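Local coordinates for pseudoaglycone deacetylase Dbv21 (Actinoplanes teichomyceticus, PDB 3DFI), which binds zinc and probably removes an acetyl group from the A40926 pseudoaglycone during biosynthesis of this lipoglycopeptide antibiotic, at residues 131-136 and 165-170; 139-144 and 175-180. One frame throughout, in Å; residues are numbered along the deposited sequence.

In the fold
From the N terminus the chain first lays down strand 9-14, in the interior of the seven-stranded mixed sheet, then strands 37-42 and 89-92 on one side of it, before entering helix 126-144. This helix supplies the first segment of both contacts. Strand 148-152, next to strand 9-14, and helix 159-174 follow. Contact 1 closes a loop of 28 residues by laying helix 159-174 against the middle of helix 126-144. Contact 2 closes one of 30 residues, joining the last turns of helix 126-144 to the turn that leads into strand 179-182. The segments alternate along the chain, so the two loops cross. Side chains of T168 and L169 in contact 1 also pack on L179 in contact 2.

Contact 1. Residues 131-136 and 165-170; sequences AAIRED and RDATLL
Just before A167, the small residue set between I133 and R134 of the facing helix, the carboxylate oxygen OD1 of D166 is gripped by two nitrogens of one guanidinium. R165 reaches it side-on: NE lies 2.9 Å from D166 OD1 and meets it nearly along the C-O direction, while NH2 comes from the syn side. R165 is also bonded through its NH groups to the carbonyl oxygens of V153 and E196, so this buried arginine links its helix to neighbouring loops, and the adjacent carboxylate probably balances its charge. The contact between the helices is apolar. A167 CB fits 3.4 Å from CG2 of I133, a tight carbon pair, and 3.6 Å from the backbone N of R134. A methyl group suits this place because the helix axes pass 8.2 Å apart, crossing at -49°; V130 and I137 close in on A167 from the same helix 126-144. In the Rossmann-like α/β fold of the PIG-L deacetylases, these helices precede and follow parallel strand 148-152 and pack on one face of the sheet. I133, buried and apolar, turns its CG2 methyl to A167; its side chain is about 12 Å from the bound zinc ion. R134 works differently: its long aliphatic stem can pack while its charged end reaches the border. With CG anti to the backbone N (chi1 177°) and the chain extended to NE, it crosses L170 at about a right angle. R134 CD rests 3.6 Å from L170 CB, and the same CB lies over one face of the guanidinium; CD2 of L170 approaches R134 NH2 at 3.8 Å. NE of R134 forms a salt bridge with E138, one turn further along its helix, and a long, weak ion pair runs from NH1 to E174.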
loop_
_atom_site.group_PDB
_atom_site.type_symbol
_atom_site.label_atom_id
_atom_site.label_comp_id
_atom_site.label_asym_id
_atom_site.label_seq_id
_atom_site.Cartn_x
_atom_site.Cartn_y
_atom_site.Cartn_z
ATOM N N ALA A 131 -15.946 1.793 -9.129
ATOM C CA ALA A 131 -16.996 0.777 -9.007
ATOM C C ALA A 131 -16.456 -0.611 -9.392
ATOM O O ALA A 131 -16.763 -1.609 -8.726
ATOM C CB ALA A 131 -18.210 1.158 -9.845
ATOM N N ALA A 132 -15.626 -0.653 -10.440
ATOM C CA ALA A 132 -14.968 -1.885 -10.878
ATOM C C ALA A 132 -14.001 -2.406 -9.821
ATOM O O ALA A 132 -13.962 -3.612 -9.543
ATOM C CB ALA A 132 -14.212 -1.667 -12.214
ATOM N N ILE A 133 -13.205 -1.502 -9.256
ATOM C CA ILE A 133 -12.286 -1.864 -8.202
ATOM C C ILE A 133 -13.042 -2.365 -6.971
ATOM O O ILE A 133 -12.695 -3.398 -6.409
ATOM C CB ILE A 133 -11.364 -0.672 -7.799
ATOM C CG1 ILE A 133 -10.438 -0.277 -8.949
ATOM C CG2 ILE A 133 -10.556 -1.013 -6.539
ATOM C CD1 ILE A 133 -9.642 0.991 -8.645
ATOM N N ARG A 134 -14.079 -1.632 -6.561
ATOM C CA ARG A 134 -14.923 -2.027 -5.424
ATOM C C ARG A 134 -15.459 -3.486 -5.521
ATOM O O ARG A 134 -15.435 -4.227 -4.530
ATOM C CB ARG A 134 -16.088 -1.038 -5.261
ATOM C CG ARG A 134 -17.075 -1.412 -4.149
ATOM C CD ARG A 134 -18.383 -0.614 -4.225
ATOM N NE ARG A 134 -19.391 -1.176 -3.335
ATOM C CZ ARG A 134 -20.552 -0.595 -3.000
ATOM N NH1 ARG A 134 -21.385 -1.231 -2.190
ATOM N NH2 ARG A 134 -20.883 0.616 -3.450
ATOM N N GLU A 135 -15.959 -3.874 -6.697
ATOM C CA GLU A 135 -16.488 -5.242 -6.928
ATOM C C GLU A 135 -15.422 -6.294 -6.612
ATOM O O GLU A 135 -15.677 -7.260 -5.907
ATOM C CB GLU A 135 -16.857 -5.430 -8.393
ATOM C CG GLU A 135 -18.244 -5.176 -8.797
ATOM C CD GLU A 135 -18.500 -5.713 -10.203
ATOM O OE1 GLU A 135 -19.397 -6.584 -10.372
ATOM O OE2 GLU A 135 -17.782 -5.282 -11.137
ATOM N N ASP A 136 -14.231 -6.094 -7.162
ATOM C CA ASP A 136 -13.082 -6.971 -6.928
ATOM C C ASP A 136 -12.620 -7.010 -5.469
ATOM O O ASP A 136 -12.208 -8.066 -4.984
ATOM C CB ASP A 136 -11.914 -6.568 -7.836
ATOM C CG ASP A 136 -12.139 -6.934 -9.280
ATOM O OD1 ASP A 136 -13.295 -7.234 -9.706
ATOM O OD2 ASP A 136 -11.133 -6.949 -10.015
ATOM N N ARG A 165 -8.435 3.715 -2.287
ATOM C CA ARG A 165 -9.013 4.113 -1.002
ATOM C C ARG A 165 -10.542 4.194 -1.063
ATOM O O ARG A 165 -11.242 3.578 -0.235
ATOM C CB ARG A 165 -8.426 5.469 -0.547
ATOM C CG ARG A 165 -9.006 5.979 0.774
ATOM C CD ARG A 165 -8.687 7.444 0.975
ATOM N NE ARG A 165 -9.426 8.248 -0.002
ATOM C CZ ARG A 165 -9.284 9.556 -0.158
ATOM N NH1 ARG A 165 -8.423 10.209 0.590
ATOM N NH2 ARG A 165 -9.994 10.199 -1.077
ATOM N N ASP A 166 -11.052 4.953 -2.039
ATOM C CA ASP A 166 -12.483 5.202 -2.160
ATOM C C ASP A 166 -13.265 3.895 -2.376
ATOM O O ASP A 166 -14.326 3.669 -1.762
ATOM C CB ASP A 166 -12.759 6.227 -3.272
ATOM C CG ASP A 166 -12.325 7.667 -2.880
ATOM O OD1 ASP A 166 -11.710 7.866 -1.799
ATOM O OD2 ASP A 166 -12.624 8.612 -3.647
ATOM N N ALA A 167 -12.714 3.038 -3.239
ATOM C CA ALA A 167 -13.314 1.731 -3.511
ATOM C C ALA A 167 -13.292 0.834 -2.268
ATOM O O ALA A 167 -14.268 0.139 -2.006
ATOM C CB ALA A 167 -12.591 1.034 -4.692
ATOM N N THR A 168 -12.185 0.885 -1.507
ATOM C CA THR A 168 -12.031 0.085 -0.294
ATOM C C THR A 168 -13.015 0.538 0.793
ATOM O O THR A 168 -13.636 -0.295 1.467
ATOM C CB THR A 168 -10.577 0.090 0.257
ATOM O OG1 THR A 168 -9.642 -0.291 -0.765
ATOM C CG2 THR A 168 -10.460 -0.876 1.461
ATOM N N LEU A 169 -13.215 1.846 0.927
ATOM C CA LEU A 169 -14.201 2.362 1.905
ATOM C C LEU A 169 -15.618 1.846 1.655
ATOM O O LEU A 169 -16.324 1.445 2.584
ATOM C CB LEU A 169 -14.195 3.893 1.936
ATOM C CG LEU A 169 -12.951 4.527 2.585
ATOM C CD1 LEU A 169 -12.734 5.946 2.065
ATOM C CD2 LEU A 169 -13.094 4.531 4.126
ATOM N N LEU A 170 -16.037 1.872 0.396
ATOM C CA LEU A 170 -17.332 1.307 -0.015
ATOM C C LEU A 170 -17.446 -0.217 0.211
ATOM O O LEU A 170 -18.476 -0.724 0.681
ATOM C CB LEU A 170 -17.588 1.641 -1.496
ATOM C CG LEU A 170 -17.965 3.090 -1.821
ATOM C CD1 LEU A 170 -17.786 3.366 -3.309
ATOM C CD2 LEU A 170 -19.393 3.421 -1.365
#

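Contact 2. Residues 139-144 and 175-180; sequences SMIAEC and RGIPLR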
loop_
_atom_site.group_PDB
_atom_site.type_symbol
_atom_site.label_atom_id
_atom_site.label_comp_id
_atom_site.label_asym_id
_atom_site.label_seq_id
_atom_site.Cartn_x
_atom_site.Cartn_y
_atom_site.Cartn_z
ATOM N N SER A 139 -15.167 -9.080 -3.656
ATOM C CA SER A 139 -14.873 -10.489 -3.954
ATOM C C SER A 139 -13.689 -10.970 -3.106
ATOM O O SER A 139 -13.729 -12.066 -2.553
ATOM C CB SER A 139 -14.557 -10.676 -5.442
ATOM O OG SER A 139 -15.677 -10.350 -6.229
ATOM N N MET A 140 -12.659 -10.136 -2.982
ATOM C CA MET A 140 -11.507 -10.457 -2.135
ATOM C C MET A 140 -11.854 -10.592 -0.626
ATOM O O MET A 140 -11.384 -11.519 0.046
ATOM C CB MET A 140 -10.351 -9.471 -2.380
ATOM C CG MET A 140 -8.976 -9.982 -1.946
ATOM S SD MET A 140 -8.311 -11.310 -3.025
ATOM C CE MET A 140 -8.893 -12.809 -2.314
ATOM N N ILE A 141 -12.700 -9.699 -0.112
ATOM C CA ILE A 141 -13.186 -9.792 1.278
ATOM C C ILE A 141 -13.967 -11.085 1.548
ATOM O O ILE A 141 -13.719 -11.770 2.537
ATOM C CB ILE A 141 -14.035 -8.563 1.659
ATOM C CG1 ILE A 141 -13.150 -7.302 1.657
ATOM C CG2 ILE A 141 -14.784 -8.797 3.006
ATOM C CD1 ILE A 141 -13.905 -6.004 1.833
ATOM N N ALA A 142 -14.903 -11.416 0.663
ATOM C CA ALA A 142 -15.664 -12.643 0.792
ATOM C C ALA A 142 -14.710 -13.837 0.855
ATOM O O ALA A 142 -14.860 -14.733 1.679
ATOM C CB ALA A 142 -16.629 -12.779 -0.378
ATOM N N GLU A 143 -13.701 -13.820 -0.007
ATOM C CA GLU A 143 -12.760 -14.920 -0.106
ATOM C C GLU A 143 -11.809 -15.033 1.101
ATOM O O GLU A 143 -11.550 -16.140 1.578
ATOM C CB GLU A 143 -11.951 -14.781 -1.396
ATOM C CG GLU A 143 -11.287 -16.062 -1.817
ATOM C CD GLU A 143 -10.620 -15.933 -3.168
ATOM O OE1 GLU A 143 -9.374 -15.802 -3.189
ATOM O OE2 GLU A 143 -11.355 -15.954 -4.192
ATOM N N CYS A 144 -11.302 -13.899 1.589
ATOM C CA CYS A 144 -10.261 -13.900 2.632
ATOM C C CYS A 144 -10.830 -13.821 4.069
ATOM O O CYS A 144 -10.102 -14.024 5.043
ATOM C CB CYS A 144 -9.245 -12.764 2.381
ATOM S SG CYS A 144 -8.083 -13.081 0.976
ATOM N N ARG A 175 -19.504 -4.815 3.441
ATOM C CA ARG A 175 -19.272 -6.103 4.094
ATOM C C ARG A 175 -19.116 -6.054 5.621
ATOM O O ARG A 175 -18.870 -7.079 6.252
ATOM C CB ARG A 175 -18.145 -6.861 3.384
ATOM C CG ARG A 175 -18.678 -7.469 2.062
ATOM C CD ARG A 175 -17.908 -8.663 1.567
ATOM N NE ARG A 175 -18.485 -9.933 1.974
ATOM C CZ ARG A 175 -19.290 -10.659 1.206
ATOM N NH1 ARG A 175 -19.749 -11.817 1.649
ATOM N NH2 ARG A 175 -19.633 -10.229 -0.008
ATOM N N GLY A 176 -19.294 -4.865 6.200
ATOM C CA GLY A 176 -19.176 -4.651 7.650
ATOM C C GLY A 176 -17.849 -5.095 8.264
ATOM O O GLY A 176 -17.827 -5.705 9.345
ATOM N N ILE A 177 -16.738 -4.786 7.588
ATOM C CA ILE A 177 -15.430 -5.086 8.129
ATOM C C ILE A 177 -14.784 -3.794 8.646
ATOM O O ILE A 177 -14.753 -2.787 7.923
ATOM C CB ILE A 177 -14.456 -5.696 7.050
ATOM C CG1 ILE A 177 -15.108 -6.798 6.187
ATOM C CG2 ILE A 177 -13.096 -6.073 7.689
ATOM C CD1 ILE A 177 -15.757 -7.991 6.935
ATOM N N PRO A 178 -14.263 -3.815 9.895
ATOM C CA PRO A 178 -13.485 -2.682 10.392
ATOM C C PRO A 178 -12.300 -2.294 9.487
ATOM O O PRO A 178 -11.653 -3.155 8.897
ATOM C CB PRO A 178 -13.015 -3.154 11.773
ATOM C CG PRO A 178 -14.078 -4.168 12.211
ATOM C CD PRO A 178 -14.421 -4.877 10.914
ATOM N N LEU A 179 -12.036 -0.993 9.388
ATOM C CA LEU A 179 -11.085 -0.445 8.418
ATOM C C LEU A 179 -10.234 0.667 9.051
ATOM O O LEU A 179 -10.727 1.408 9.897
ATOM C CB LEU A 179 -11.852 0.090 7.190
ATOM C CG LEU A 179 -11.072 0.898 6.134
ATOM C CD1 LEU A 179 -11.672 0.759 4.774
ATOM C CD2 LEU A 179 -11.028 2.377 6.537
ATOM N N ARG A 180 -8.964 0.737 8.638
ATOM C CA ARG A 180 -8.014 1.814 8.968
ATOM C C ARG A 180 -7.289 2.296 7.692
ATOM O O ARG A 180 -7.066 1.542 6.736
ATOM C CB ARG A 180 -6.995 1.336 10.009
ATOM C CG ARG A 180 -7.658 0.944 11.353
ATOM C CD ARG A 180 -6.628 0.733 12.456
ATOM N NE ARG A 180 -6.063 2.002 12.927
ATOM C CZ ARG A 180 -6.493 2.681 13.990
ATOM N NH1 ARG A 180 -5.908 3.825 14.318
ATOM N NH2 ARG A 180 -7.496 2.223 14.735
#
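R175 and I141 bury the most surface in this contact, followed by A142 and then I177, where the C-terminal part of helix 126-144 meets the exit from helix 159-174. That exit is a Schellman motif: G176 takes up positive phi, a conformation easy for a residue without a side chain, and turns the chain toward strand 179-182 of the α/β sheet. This is a helix-to-strand connection of the Rossmann-like core, packed against the neighbouring helix. I141 suits the inner side of the contact because one branch, the CG2 methyl, can fill the angle between R175 and I177. With chi1 at -65°, CG1 lies beside the backbone N and CG2 is left anti to it; I141 CG2 touches CD of R175 at 3.4 Å and CG1 of I177 at 3.8 Å. The side chain as a whole also packs on L11 of strand 9-14. I141 runs past both partners in the opposite direction. I177 continues this apolar layer inward, where it meets V149 of strand 148-152. R175 closes the outer side. Its methylenes, CD closest, lie against the CG2 methyl of I141, an apolar task that an arginine can perform while its charged end stays near the surface. The chain bends at chi3 (95°), carrying NE off the line of the methylenes, and a chi4 of 97° turns the guanidinium so that one face lies on A142. At this exposed position a short side chain lets the flat group come down close to the helix. The A142 methyl sits over the centre of that face, with CB 3.8 Å from R175 CZ and equally far from NH1.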